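Local coordinates for protein transcriptional regulator (GntR family) (Enterococcus faecalis, PDB 3DDV) that probably regulates transcription as a member of the GntR family, its UTRA domain being of the kind that senses small effector molecules, at residues F72-S80 with Q117-E128. Sequence-based numbering, arbitrary orientation.
Sequences FYKTLEAKS and QVSYFENGLPFE
Tyr73, Phe127 and Glu128 bury the most surface where helix 72-80 packs on the hairpin strands 117-121 and 126-128. The tyrosine reaches the hairpin through its hydroxyl: Tyr73 OH donates to Glu128 OE1 at 2.6 Å, meeting the syn lone pair, with ring and carboxylate planes 59° apart. That oxygen has a second donor within the hairpin, Ser119 OG, 2.9 Å from Glu128 OE1 and nearly in line with its C-O bond; Gln117 NE2 adds a weak third bond. Two hydroxyls thus grip the one oxygen, OE1, and the donors would be expected to stabilise the carboxylate's charge. The other oxygen lies at a ring edge, with Glu128 OE2 3.3 Å from Phe72 CE2, near the plane of that ring.

Phe127, in the middle of the apolar part, starts toward the helix and meets Phe72, Tyr73 and Leu76 through its CD1 and CE1 side. Tyr73 CE1 lies at its edge, 3.7 Å from Phe127 CE1, while Leu76 CD2 comes in obliquely, 3.5 Å from Phe127 CD1. The Phe72 and Phe127 rings are oblique, centroids 6.0 Å apart and planes at 60°. Leu76 CD2 also lies over one face of the Phe72 ring, and Leu76 CG meets the edge of Phe121 at CZ, 4.0 Å away.

The helix axis runs 12.2 Å from that of strand 117-121, at 19° to it. Helix 72-80 packs over the neighbouring ends of antiparallel strands 84-95, 111-121 and 126-135; Ile84 touches both Tyr73 and Phe127, and His82 stacks on Phe121 beside it.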
# COMPACT_ATOMS: atom_id res chain seq x y z
N PHE B 72 -25.02 2.47 28.24
CA PHE B 72 -25.21 1.19 27.59
C PHE B 72 -24.15 0.19 28.02
O PHE B 72 -24.46 -0.91 28.48
CB PHE B 72 -25.21 1.35 26.07
CG PHE B 72 -25.45 0.07 25.34
CD1 PHE B 72 -26.38 -0.86 25.81
CD2 PHE B 72 -24.77 -0.20 24.17
CE1 PHE B 72 -26.61 -2.03 25.14
CE2 PHE B 72 -25.00 -1.37 23.48
CZ PHE B 72 -25.93 -2.29 23.97
N TYR B 73 -22.90 0.62 27.92
CA TYR B 73 -21.80 -0.26 28.24
C TYR B 73 -21.79 -0.62 29.72
O TYR B 73 -21.83 -1.81 30.07
CB TYR B 73 -20.51 0.37 27.78
CG TYR B 73 -20.32 0.37 26.28
CD1 TYR B 73 -20.99 -0.55 25.46
CD2 TYR B 73 -19.42 1.26 25.68
CE1 TYR B 73 -20.80 -0.58 24.07
CE2 TYR B 73 -19.22 1.24 24.28
CZ TYR B 73 -19.92 0.30 23.48
OH TYR B 73 -19.75 0.25 22.10
N LYS B 74 -21.77 0.42 30.57
CA LYS B 74 -22.00 0.28 32.03
C LYS B 74 -23.13 -0.70 32.33
O LYS B 74 -22.94 -1.72 33.01
CB LYS B 74 -22.38 1.64 32.71
CG LYS B 74 -21.41 2.87 32.48
CD LYS B 74 -20.10 2.81 33.32
CE LYS B 74 -18.79 3.15 32.52
NZ LYS B 74 -18.48 4.63 32.39
N THR B 75 -24.31 -0.41 31.82
CA THR B 75 -25.48 -1.19 32.19
C THR B 75 -25.29 -2.62 31.79
O THR B 75 -25.67 -3.51 32.52
CB THR B 75 -26.75 -0.63 31.53
OG1 THR B 75 -26.86 0.77 31.88
CG2 THR B 75 -28.02 -1.42 31.95
N LEU B 76 -24.68 -2.82 30.64
CA LEU B 76 -24.56 -4.15 30.05
C LEU B 76 -23.72 -5.07 30.93
O LEU B 76 -24.12 -6.20 31.26
CB LEU B 76 -23.92 -4.02 28.67
CG LEU B 76 -24.39 -4.89 27.53
CD1 LEU B 76 -25.84 -5.30 27.62
CD2 LEU B 76 -24.12 -4.16 26.23
N GLU B 77 -22.56 -4.54 31.33
CA GLU B 77 -21.62 -5.22 32.21
C GLU B 77 -22.10 -5.28 33.66
O GLU B 77 -22.04 -6.34 34.25
CB GLU B 77 -20.24 -4.56 32.15
CG GLU B 77 -19.26 -5.33 31.26
CD GLU B 77 -18.06 -4.51 30.82
OE1 GLU B 77 -18.06 -3.27 31.06
OE2 GLU B 77 -17.13 -5.09 30.21
N ALA B 78 -22.59 -4.18 34.23
CA ALA B 78 -23.25 -4.28 35.55
C ALA B 78 -24.34 -5.38 35.61
O ALA B 78 -24.60 -5.89 36.69
CB ALA B 78 -23.83 -2.93 36.00
N LYS B 79 -24.98 -5.74 34.50
CA LYS B 79 -26.16 -6.60 34.57
C LYS B 79 -26.07 -7.93 33.85
O LYS B 79 -26.43 -8.95 34.42
CB LYS B 79 -27.41 -5.86 34.06
CG LYS B 79 -27.74 -4.59 34.85
CD LYS B 79 -29.25 -4.49 35.18
CE LYS B 79 -29.65 -3.07 35.60
NZ LYS B 79 -30.92 -3.04 36.37
N SER B 80 -25.61 -7.93 32.60
CA SER B 80 -25.90 -9.07 31.69
C SER B 80 -25.20 -10.36 32.09
O SER B 80 -25.58 -11.45 31.61
CB SER B 80 -25.55 -8.71 30.25
OG SER B 80 -24.28 -8.12 30.22
N GLN B 117 -19.48 -0.20 12.99
CA GLN B 117 -18.86 -1.02 14.00
C GLN B 117 -19.76 -2.14 14.49
O GLN B 117 -20.93 -1.92 14.68
CB GLN B 117 -18.54 -0.10 15.13
CG GLN B 117 -18.59 -0.71 16.48
CD GLN B 117 -18.00 0.27 17.51
OE1 GLN B 117 -17.04 1.01 17.26
NE2 GLN B 117 -18.64 0.30 18.66
N VAL B 118 -19.19 -3.34 14.66
CA VAL B 118 -19.81 -4.43 15.43
C VAL B 118 -19.00 -4.72 16.69
O VAL B 118 -17.79 -4.77 16.63
CB VAL B 118 -19.89 -5.72 14.64
CG1 VAL B 118 -20.58 -6.77 15.48
CG2 VAL B 118 -20.61 -5.50 13.37
N SER B 119 -19.68 -4.92 17.81
CA SER B 119 -19.02 -5.19 19.07
C SER B 119 -19.53 -6.49 19.61
O SER B 119 -20.71 -6.85 19.41
CB SER B 119 -19.32 -4.11 20.11
OG SER B 119 -18.95 -2.83 19.63
N TYR B 120 -18.66 -7.19 20.32
CA TYR B 120 -18.95 -8.55 20.73
C TYR B 120 -18.73 -8.78 22.22
O TYR B 120 -17.91 -8.11 22.85
CB TYR B 120 -18.04 -9.51 19.96
CG TYR B 120 -18.13 -9.41 18.48
CD1 TYR B 120 -18.92 -10.28 17.76
CD2 TYR B 120 -17.44 -8.43 17.80
CE1 TYR B 120 -19.01 -10.20 16.38
CE2 TYR B 120 -17.54 -8.32 16.43
CZ TYR B 120 -18.31 -9.21 15.73
OH TYR B 120 -18.40 -9.10 14.37
N PHE B 121 -19.41 -9.76 22.78
CA PHE B 121 -19.03 -10.20 24.11
C PHE B 121 -17.74 -11.03 24.05
O PHE B 121 -17.40 -11.65 23.01
CB PHE B 121 -20.17 -10.99 24.78
CG PHE B 121 -21.33 -10.13 25.20
CD1 PHE B 121 -21.11 -8.86 25.75
CD2 PHE B 121 -22.62 -10.57 25.05
CE1 PHE B 121 -22.18 -8.05 26.17
CE2 PHE B 121 -23.70 -9.77 25.45
CZ PHE B 121 -23.48 -8.52 26.02
N GLU B 122 -17.03 -11.07 25.18
CA GLU B 122 -15.91 -12.00 25.33
C GLU B 122 -16.29 -13.39 24.88
O GLU B 122 -15.42 -14.13 24.50
CB GLU B 122 -15.36 -12.01 26.76
CG GLU B 122 -14.71 -10.66 27.09
CD GLU B 122 -13.86 -10.66 28.35
OE1 GLU B 122 -14.12 -11.51 29.23
OE2 GLU B 122 -12.96 -9.79 28.45
N ASN B 123 -17.57 -13.76 24.86
CA ASN B 123 -17.89 -15.08 24.38
C ASN B 123 -18.20 -15.15 22.89
O ASN B 123 -18.75 -16.17 22.43
CB ASN B 123 -19.01 -15.70 25.21
CG ASN B 123 -20.37 -15.04 24.99
OD1 ASN B 123 -20.72 -14.60 23.88
ND2 ASN B 123 -21.17 -15.00 26.06
N GLY B 124 -17.87 -14.09 22.15
CA GLY B 124 -18.11 -14.08 20.68
C GLY B 124 -19.47 -13.60 20.16
O GLY B 124 -19.63 -13.43 18.96
N LEU B 125 -20.43 -13.37 21.04
CA LEU B 125 -21.81 -12.93 20.66
C LEU B 125 -21.85 -11.42 20.34
O LEU B 125 -21.46 -10.60 21.18
CB LEU B 125 -22.78 -13.17 21.82
CG LEU B 125 -24.28 -12.87 21.61
CD1 LEU B 125 -24.90 -13.90 20.70
CD2 LEU B 125 -25.04 -12.77 23.00
N PRO B 126 -22.30 -11.06 19.12
CA PRO B 126 -22.55 -9.66 18.79
C PRO B 126 -23.58 -9.02 19.71
O PRO B 126 -24.59 -9.65 20.05
CB PRO B 126 -23.14 -9.73 17.39
CG PRO B 126 -22.75 -11.08 16.84
CD PRO B 126 -22.55 -11.98 18.00
N PHE B 127 -23.34 -7.78 20.09
CA PHE B 127 -24.36 -7.08 20.83
C PHE B 127 -24.65 -5.69 20.30
O PHE B 127 -25.48 -4.99 20.86
CB PHE B 127 -24.01 -7.08 22.31
CG PHE B 127 -22.88 -6.19 22.67
CD1 PHE B 127 -23.10 -4.86 22.96
CD2 PHE B 127 -21.58 -6.69 22.77
CE1 PHE B 127 -22.05 -4.02 23.31
CE2 PHE B 127 -20.53 -5.86 23.11
CZ PHE B 127 -20.75 -4.51 23.38
N GLU B 128 -24.06 -5.30 19.20
CA GLU B 128 -24.15 -3.93 18.77
C GLU B 128 -23.80 -3.86 17.29
O GLU B 128 -22.80 -4.45 16.87
CB GLU B 128 -23.12 -3.16 19.56
CG GLU B 128 -23.53 -1.83 19.92
CD GLU B 128 -22.44 -0.98 20.63
OE1 GLU B 128 -21.18 -1.18 20.43
OE2 GLU B 128 -22.92 -0.05 21.36